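Local coordinates for protein exotoxin 5 (PDB 3R2I) that is of unknown function but, as a superantigen-like exotoxin of Staphylococcus aureus, probably acts outside the cell on host immune proteins, as its relatives do, at residues F72-I77 with L90-R95; R95-K100 with G131-V136. All coordinates share one frame; numbering follows the deposited sequence.

Contact 1 (F72-I77 with L90-R95); sequences FEPTNI and LNFKQR
Gln94 brings both polar atoms of its side-chain amide to the backbone of Thr75. Its OE1 accepts the N-H of Thr75 at 2.9 Å, nearly straight at 163°, while its NE2 donates to Thr75 O at 3.0 Å. That oxygen lies close to the amide plane, so the two bonds together fix the rotation of the amide. The side chain reaches across because CG stands anti to the backbone N (chi1 -175°) and the rest is extended. Thr75 OG1 and the backbone N of Asn76 both bond Asp119. Beside this polar pair sits an apolar one: Ile77 lays CG2 over one face of the Phe92 ring, a CH-pi contact 4.0 Å from the centroid, and presses CD1 against Phe92 CE1 at 3.3 Å. Pro74 CG meets the same ring at its edge, in its plane, 3.9 Å from CE1. Val120 packs on Pro74, Ile77 and Phe92 alike. Just before Ile77 opens strand 77-84, the loop is thus held to the end of strand 87-94 by a side chain that mimics a backbone partner: the amide satisfies both polar groups of Thr75's main chain, and the Phe92 ring packs against Ile77 and Pro74 beside it.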
loop_
_atom_site.group_PDB
_atom_site.type_symbol
_atom_site.label_atom_id
_atom_site.label_comp_id
_atom_site.label_asym_id
_atom_site.label_seq_id
_atom_site.Cartn_x
_atom_site.Cartn_y
_atom_site.Cartn_z
ATOM N N PHE A 72 -0.684 -5.470 8.079
ATOM C CA PHE A 72 -0.406 -5.074 9.441
ATOM C C PHE A 72 -0.022 -3.600 9.456
ATOM O O PHE A 72 0.594 -3.094 8.497
ATOM C CB PHE A 72 0.735 -5.939 10.007
ATOM C CG PHE A 72 0.461 -7.436 9.944
ATOM C CD1 PHE A 72 0.895 -8.193 8.862
ATOM C CD2 PHE A 72 -0.240 -8.064 10.934
ATOM C CE1 PHE A 72 0.620 -9.549 8.772
ATOM C CE2 PHE A 72 -0.508 -9.428 10.858
ATOM C CZ PHE A 72 -0.072 -10.161 9.771
ATOM N N GLU A 73 -0.379 -2.940 10.554
ATOM C CA GLU A 73 -0.159 -1.498 10.752
ATOM C C GLU A 73 0.486 -1.132 12.095
ATOM O O GLU A 73 -0.079 -0.392 12.862
ATOM C CB GLU A 73 -1.499 -0.763 10.601
ATOM C CG GLU A 73 -2.041 -0.908 9.178
ATOM C CD GLU A 73 -3.409 -0.279 8.956
ATOM O OE1 GLU A 73 -3.703 0.786 9.548
ATOM O OE2 GLU A 73 -4.168 -0.845 8.144
ATOM N N PRO A 74 1.675 -1.664 12.372
ATOM C CA PRO A 74 2.331 -1.342 13.620
ATOM C C PRO A 74 2.651 0.154 13.594
ATOM O O PRO A 74 2.977 0.706 12.548
ATOM C CB PRO A 74 3.587 -2.208 13.577
ATOM C CG PRO A 74 3.818 -2.459 12.116
ATOM C CD PRO A 74 2.463 -2.616 11.577
ATOM N N THR A 75 2.570 0.783 14.757
ATOM C CA THR A 75 2.706 2.223 14.859
ATOM C C THR A 75 3.679 2.679 15.920
ATOM O O THR A 75 3.962 1.967 16.885
ATOM C CB THR A 75 1.304 2.846 15.183
ATOM O OG1 THR A 75 1.407 4.276 15.270
ATOM C CG2 THR A 75 0.744 2.313 16.522
ATOM N N ASN A 76 4.165 3.901 15.732
ATOM C CA ASN A 76 5.071 4.564 16.677
ATOM C C ASN A 76 6.266 3.714 17.013
ATOM O O ASN A 76 6.551 3.453 18.151
ATOM C CB ASN A 76 4.317 4.920 17.960
ATOM C CG ASN A 76 5.117 5.879 18.858
ATOM O OD1 ASN A 76 5.976 6.630 18.378
ATOM N ND2 ASN A 76 4.812 5.872 20.155
ATOM N N ILE A 77 6.997 3.342 15.989
ATOM C CA ILE A 77 8.125 2.463 16.134
ATOM C C ILE A 77 9.427 3.223 16.176
ATOM O O ILE A 77 9.597 4.223 15.467
ATOM C CB ILE A 77 8.155 1.514 14.941
ATOM C CG1 ILE A 77 6.841 0.720 14.881
ATOM C CG2 ILE A 77 9.308 0.551 15.057
ATOM C CD1 ILE A 77 6.475 0.273 13.493
ATOM N N LEU A 90 14.799 -2.947 8.691
ATOM C CA LEU A 90 14.353 -2.478 9.987
ATOM C C LEU A 90 13.755 -3.667 10.730
ATOM O O LEU A 90 12.760 -4.216 10.315
ATOM C CB LEU A 90 13.292 -1.386 9.843
ATOM C CG LEU A 90 13.692 -0.082 9.140
ATOM C CD1 LEU A 90 12.491 0.837 9.081
ATOM C CD2 LEU A 90 14.900 0.649 9.815
ATOM N N ASN A 91 14.412 -4.130 11.781
ATOM C CA ASN A 91 13.873 -5.231 12.557
ATOM C C ASN A 91 13.217 -4.719 13.828
ATOM O O ASN A 91 13.840 -3.974 14.596
ATOM C CB ASN A 91 14.979 -6.176 12.976
ATOM C CG ASN A 91 15.545 -6.923 11.836
ATOM O OD1 ASN A 91 14.794 -7.532 11.066
ATOM N ND2 ASN A 91 16.877 -6.972 11.753
ATOM N N PHE A 92 11.977 -5.127 14.046
ATOM C CA PHE A 92 11.249 -4.750 15.239
ATOM C C PHE A 92 10.035 -5.697 15.431
ATOM O O PHE A 92 9.691 -6.477 14.526
ATOM C CB PHE A 92 10.788 -3.298 15.135
ATOM C CG PHE A 92 9.810 -3.045 14.017
ATOM C CD1 PHE A 92 8.433 -3.113 14.256
ATOM C CD2 PHE A 92 10.261 -2.702 12.741
ATOM C CE1 PHE A 92 7.512 -2.883 13.247
ATOM C CE2 PHE A 92 9.343 -2.485 11.686
ATOM C CZ PHE A 92 7.971 -2.587 11.929
ATOM N N LYS A 93 9.442 -5.604 16.625
ATOM C CA LYS A 93 8.276 -6.359 17.049
ATOM C C LYS A 93 7.204 -5.449 17.634
ATOM O O LYS A 93 7.498 -4.396 18.156
ATOM C CB LYS A 93 8.646 -7.358 18.136
ATOM C CG LYS A 93 9.756 -8.273 17.749
ATOM C CD LYS A 93 9.961 -9.416 18.748
ATOM C CE LYS A 93 8.788 -10.415 18.769
ATOM N NZ LYS A 93 9.152 -11.617 19.595
ATOM N N GLN A 94 5.958 -5.893 17.563
ATOM C CA GLN A 94 4.825 -5.166 18.135
ATOM C C GLN A 94 3.630 -6.116 18.176
ATOM O O GLN A 94 3.368 -6.829 17.200
ATOM C CB GLN A 94 4.512 -3.891 17.326
ATOM C CG GLN A 94 3.423 -3.027 17.956
ATOM C CD GLN A 94 3.354 -1.619 17.376
ATOM O OE1 GLN A 94 2.327 -1.203 16.859
ATOM N NE2 GLN A 94 4.458 -0.903 17.434
ATOM N N ARG A 95 2.923 -6.140 19.306
ATOM C CA ARG A 95 1.757 -7.035 19.477
ATOM C C ARG A 95 2.070 -8.492 19.061
ATOM O O ARG A 95 1.279 -9.131 18.346
ATOM C CB ARG A 95 0.508 -6.493 18.729
ATOM C CG ARG A 95 -0.257 -5.353 19.462
ATOM C CD ARG A 95 -1.583 -4.983 18.739
ATOM N NE ARG A 95 -2.468 -4.145 19.568
ATOM C CZ ARG A 95 -3.635 -3.619 19.169
ATOM N NH1 ARG A 95 -4.084 -3.800 17.927
ATOM N NH2 ARG A 95 -4.353 -2.882 20.014
#

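Contact 2 (R95-K100 with G131-V136)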
loop_
_atom_site.group_PDB
_atom_site.type_symbol
_atom_site.label_atom_id
_atom_site.label_comp_id
_atom_site.label_asym_id
_atom_site.label_seq_id
_atom_site.Cartn_x
_atom_site.Cartn_y
_atom_site.Cartn_z
ATOM N N ARG A 95 2.923 -6.140 19.306
ATOM C CA ARG A 95 1.757 -7.035 19.477
ATOM C C ARG A 95 2.070 -8.492 19.061
ATOM O O ARG A 95 1.279 -9.131 18.346
ATOM C CB ARG A 95 0.508 -6.493 18.729
ATOM C CG ARG A 95 -0.257 -5.353 19.462
ATOM C CD ARG A 95 -1.583 -4.983 18.739
ATOM N NE ARG A 95 -2.468 -4.145 19.568
ATOM C CZ ARG A 95 -3.635 -3.619 19.169
ATOM N NH1 ARG A 95 -4.084 -3.800 17.927
ATOM N NH2 ARG A 95 -4.353 -2.882 20.014
ATOM N N ASN A 96 3.214 -8.995 19.537
ATOM C CA ASN A 96 3.748 -10.357 19.229
ATOM C C ASN A 96 4.276 -10.695 17.846
ATOM O O ASN A 96 4.927 -11.742 17.678
ATOM C CB ASN A 96 2.716 -11.486 19.493
ATOM C CG ASN A 96 2.936 -12.176 20.826
ATOM O OD1 ASN A 96 4.044 -12.149 21.385
ATOM N ND2 ASN A 96 1.901 -12.848 21.317
ATOM N N LYS A 97 4.019 -9.828 16.876
ATOM C CA LYS A 97 4.553 -9.971 15.529
ATOM C C LYS A 97 5.918 -9.363 15.359
ATOM O O LYS A 97 6.187 -8.262 15.840
ATOM C CB LYS A 97 3.584 -9.352 14.499
ATOM C CG LYS A 97 2.651 -10.302 13.724
ATOM C CD LYS A 97 1.444 -10.894 14.451
ATOM C CE LYS A 97 0.680 -11.868 13.491
ATOM N NZ LYS A 97 -0.597 -12.446 14.040
ATOM N N ALA A 98 6.789 -10.071 14.646
ATOM C CA ALA A 98 8.139 -9.596 14.362
ATOM C C ALA A 98 8.121 -9.186 12.903
ATOM O O ALA A 98 7.569 -9.864 12.046
ATOM C CB ALA A 98 9.172 -10.665 14.624
ATOM N N PHE A 99 8.676 -8.030 12.646
ATOM C CA PHE A 99 8.683 -7.466 11.347
ATOM C C PHE A 99 10.110 -7.241 10.832
ATOM O O PHE A 99 11.009 -6.946 11.603
ATOM C CB PHE A 99 7.949 -6.121 11.433
ATOM C CG PHE A 99 6.470 -6.243 11.770
ATOM C CD1 PHE A 99 5.537 -6.453 10.767
ATOM C CD2 PHE A 99 6.017 -6.110 13.061
ATOM C CE1 PHE A 99 4.162 -6.530 11.058
ATOM C CE2 PHE A 99 4.644 -6.211 13.354
ATOM C CZ PHE A 99 3.730 -6.424 12.345
ATOM N N LYS A 100 10.301 -7.405 9.536
ATOM C CA LYS A 100 11.587 -7.141 8.894
ATOM C C LYS A 100 11.244 -6.310 7.656
ATOM O O LYS A 100 10.715 -6.818 6.684
ATOM C CB LYS A 100 12.378 -8.425 8.600
ATOM C CG LYS A 100 13.665 -8.172 7.792
ATOM C CD LYS A 100 14.505 -9.435 7.571
ATOM C CE LYS A 100 15.519 -9.757 8.724
ATOM N NZ LYS A 100 15.058 -10.216 10.042
ATOM N N GLY A 131 7.302 -17.125 11.699
ATOM C CA GLY A 131 6.210 -16.151 11.572
ATOM C C GLY A 131 6.611 -14.727 11.270
ATOM O O GLY A 131 5.773 -13.863 11.133
ATOM N N GLY A 132 7.893 -14.451 11.133
ATOM C CA GLY A 132 8.331 -13.069 10.815
ATOM C C GLY A 132 7.741 -12.603 9.488
ATOM O O GLY A 132 7.610 -13.382 8.545
ATOM N N ILE A 133 7.386 -11.318 9.450
ATOM C CA ILE A 133 6.809 -10.662 8.310
ATOM C C ILE A 133 7.885 -9.811 7.611
ATOM O O ILE A 133 8.369 -8.831 8.151
ATOM C CB ILE A 133 5.628 -9.845 8.805
ATOM C CG1 ILE A 133 4.674 -10.817 9.492
ATOM C CG2 ILE A 133 4.956 -9.075 7.686
ATOM C CD1 ILE A 133 3.599 -10.222 10.243
ATOM N N TYR A 134 8.289 -10.259 6.422
ATOM C CA TYR A 134 9.273 -9.576 5.608
ATOM C C TYR A 134 8.493 -8.692 4.652
ATOM O O TYR A 134 7.788 -9.226 3.801
ATOM C CB TYR A 134 10.083 -10.617 4.813
ATOM C CG TYR A 134 10.994 -11.488 5.642
ATOM C CD1 TYR A 134 12.209 -11.933 5.137
ATOM C CD2 TYR A 134 10.683 -11.826 6.955
ATOM C CE1 TYR A 134 13.041 -12.757 5.891
ATOM C CE2 TYR A 134 11.528 -12.619 7.709
ATOM C CZ TYR A 134 12.691 -13.094 7.166
ATOM O OH TYR A 134 13.515 -13.900 7.928
ATOM N N SER A 135 8.580 -7.359 4.811
ATOM C CA SER A 135 7.836 -6.425 3.942
ATOM C C SER A 135 8.787 -5.374 3.371
ATOM O O SER A 135 9.900 -5.223 3.887
ATOM C CB SER A 135 6.654 -5.776 4.688
ATOM O OG SER A 135 5.905 -4.879 3.849
ATOM N N VAL A 136 8.368 -4.729 2.272
ATOM C CA VAL A 136 9.132 -3.685 1.618
ATOM C C VAL A 136 8.465 -2.309 1.775
ATOM O O VAL A 136 7.279 -2.145 1.478
ATOM C CB VAL A 136 9.324 -3.976 0.105
ATOM C CG1 VAL A 136 10.129 -2.865 -0.556
ATOM C CG2 VAL A 136 10.010 -5.308 -0.134
HETATM O O HOH W 1 5.875 -12.704 13.851
#
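Strands 97-100 and 133-136 run parallel with a marked twist, their axes 38° apart and 4.7 Å at closest approach. Phe99 pairs with Ile133 and Lys100 with Tyr134. Three backbone bonds join them: Ile133 N to Ala98 O at 3.0 Å, Lys100 N to Ile133 O at 2.8 Å, and Ser135 N to Lys100 O at 2.9 Å. Each is backed by a CA-H...O contact to the same oxygen, from Gly132, Phe99 and Tyr134 respectively. Where the pairing begins, a water accepts from Ala98 N and donates weakly to Gly131 O, linking the two segments just before the direct bonds begin. Gly131 has a positive phi of 92°, suited to a residue without a side chain.

On one face Phe99 and Ile133 run next to each other, with Ile133 CD1 3.8 Å from Phe99 CE1. The same methyl also meets Lys97 CG at 3.6 Å, and Phe72 packs on Ile133. On the other face Lys100 runs alongside Tyr134 and sets CD over the centre of its ring, a CH-pi contact 4.1 Å from the centroid and 13° off the normal. The lysine chain is straight to CG, then folds about the CG-CD and CD-CE bonds, carrying NZ to Asn91 OD1. Tyr134 OH bonds Asp128, whose other carboxylate oxygen takes Gly132 N, so one acidic side chain secures both the ring's end and the glycine before the strand. A parallel pair in an otherwise antiparallel sheet is characteristic of the OB-fold, in which this junction helps the curved sheet close into a barrel.

Overall arrangement
After helix 57-68 the chain enters the loop 72-77, runs out along strand 77-84 and returns along 87-94, where contact 1 closes the first loop, 12 residues long between its segments. It then turns at Arg95, the residue common to both contacts, into strand 97-103. Contact 2 closes a longer loop of 30 residues, which carries strands 115-116, 118-120 and 126-127, when 133-141 comes alongside. The two loops therefore follow in series, neither enclosing the other. Their centres are 8 Å apart, and they meet through the antiparallel pairing of 87-94 with 97-103 and through Phe72, which packs on both Phe99 and Ile133. Together they tie the loop between helix 57-68 and strand 77-84 to the curled sheet of the OB-fold.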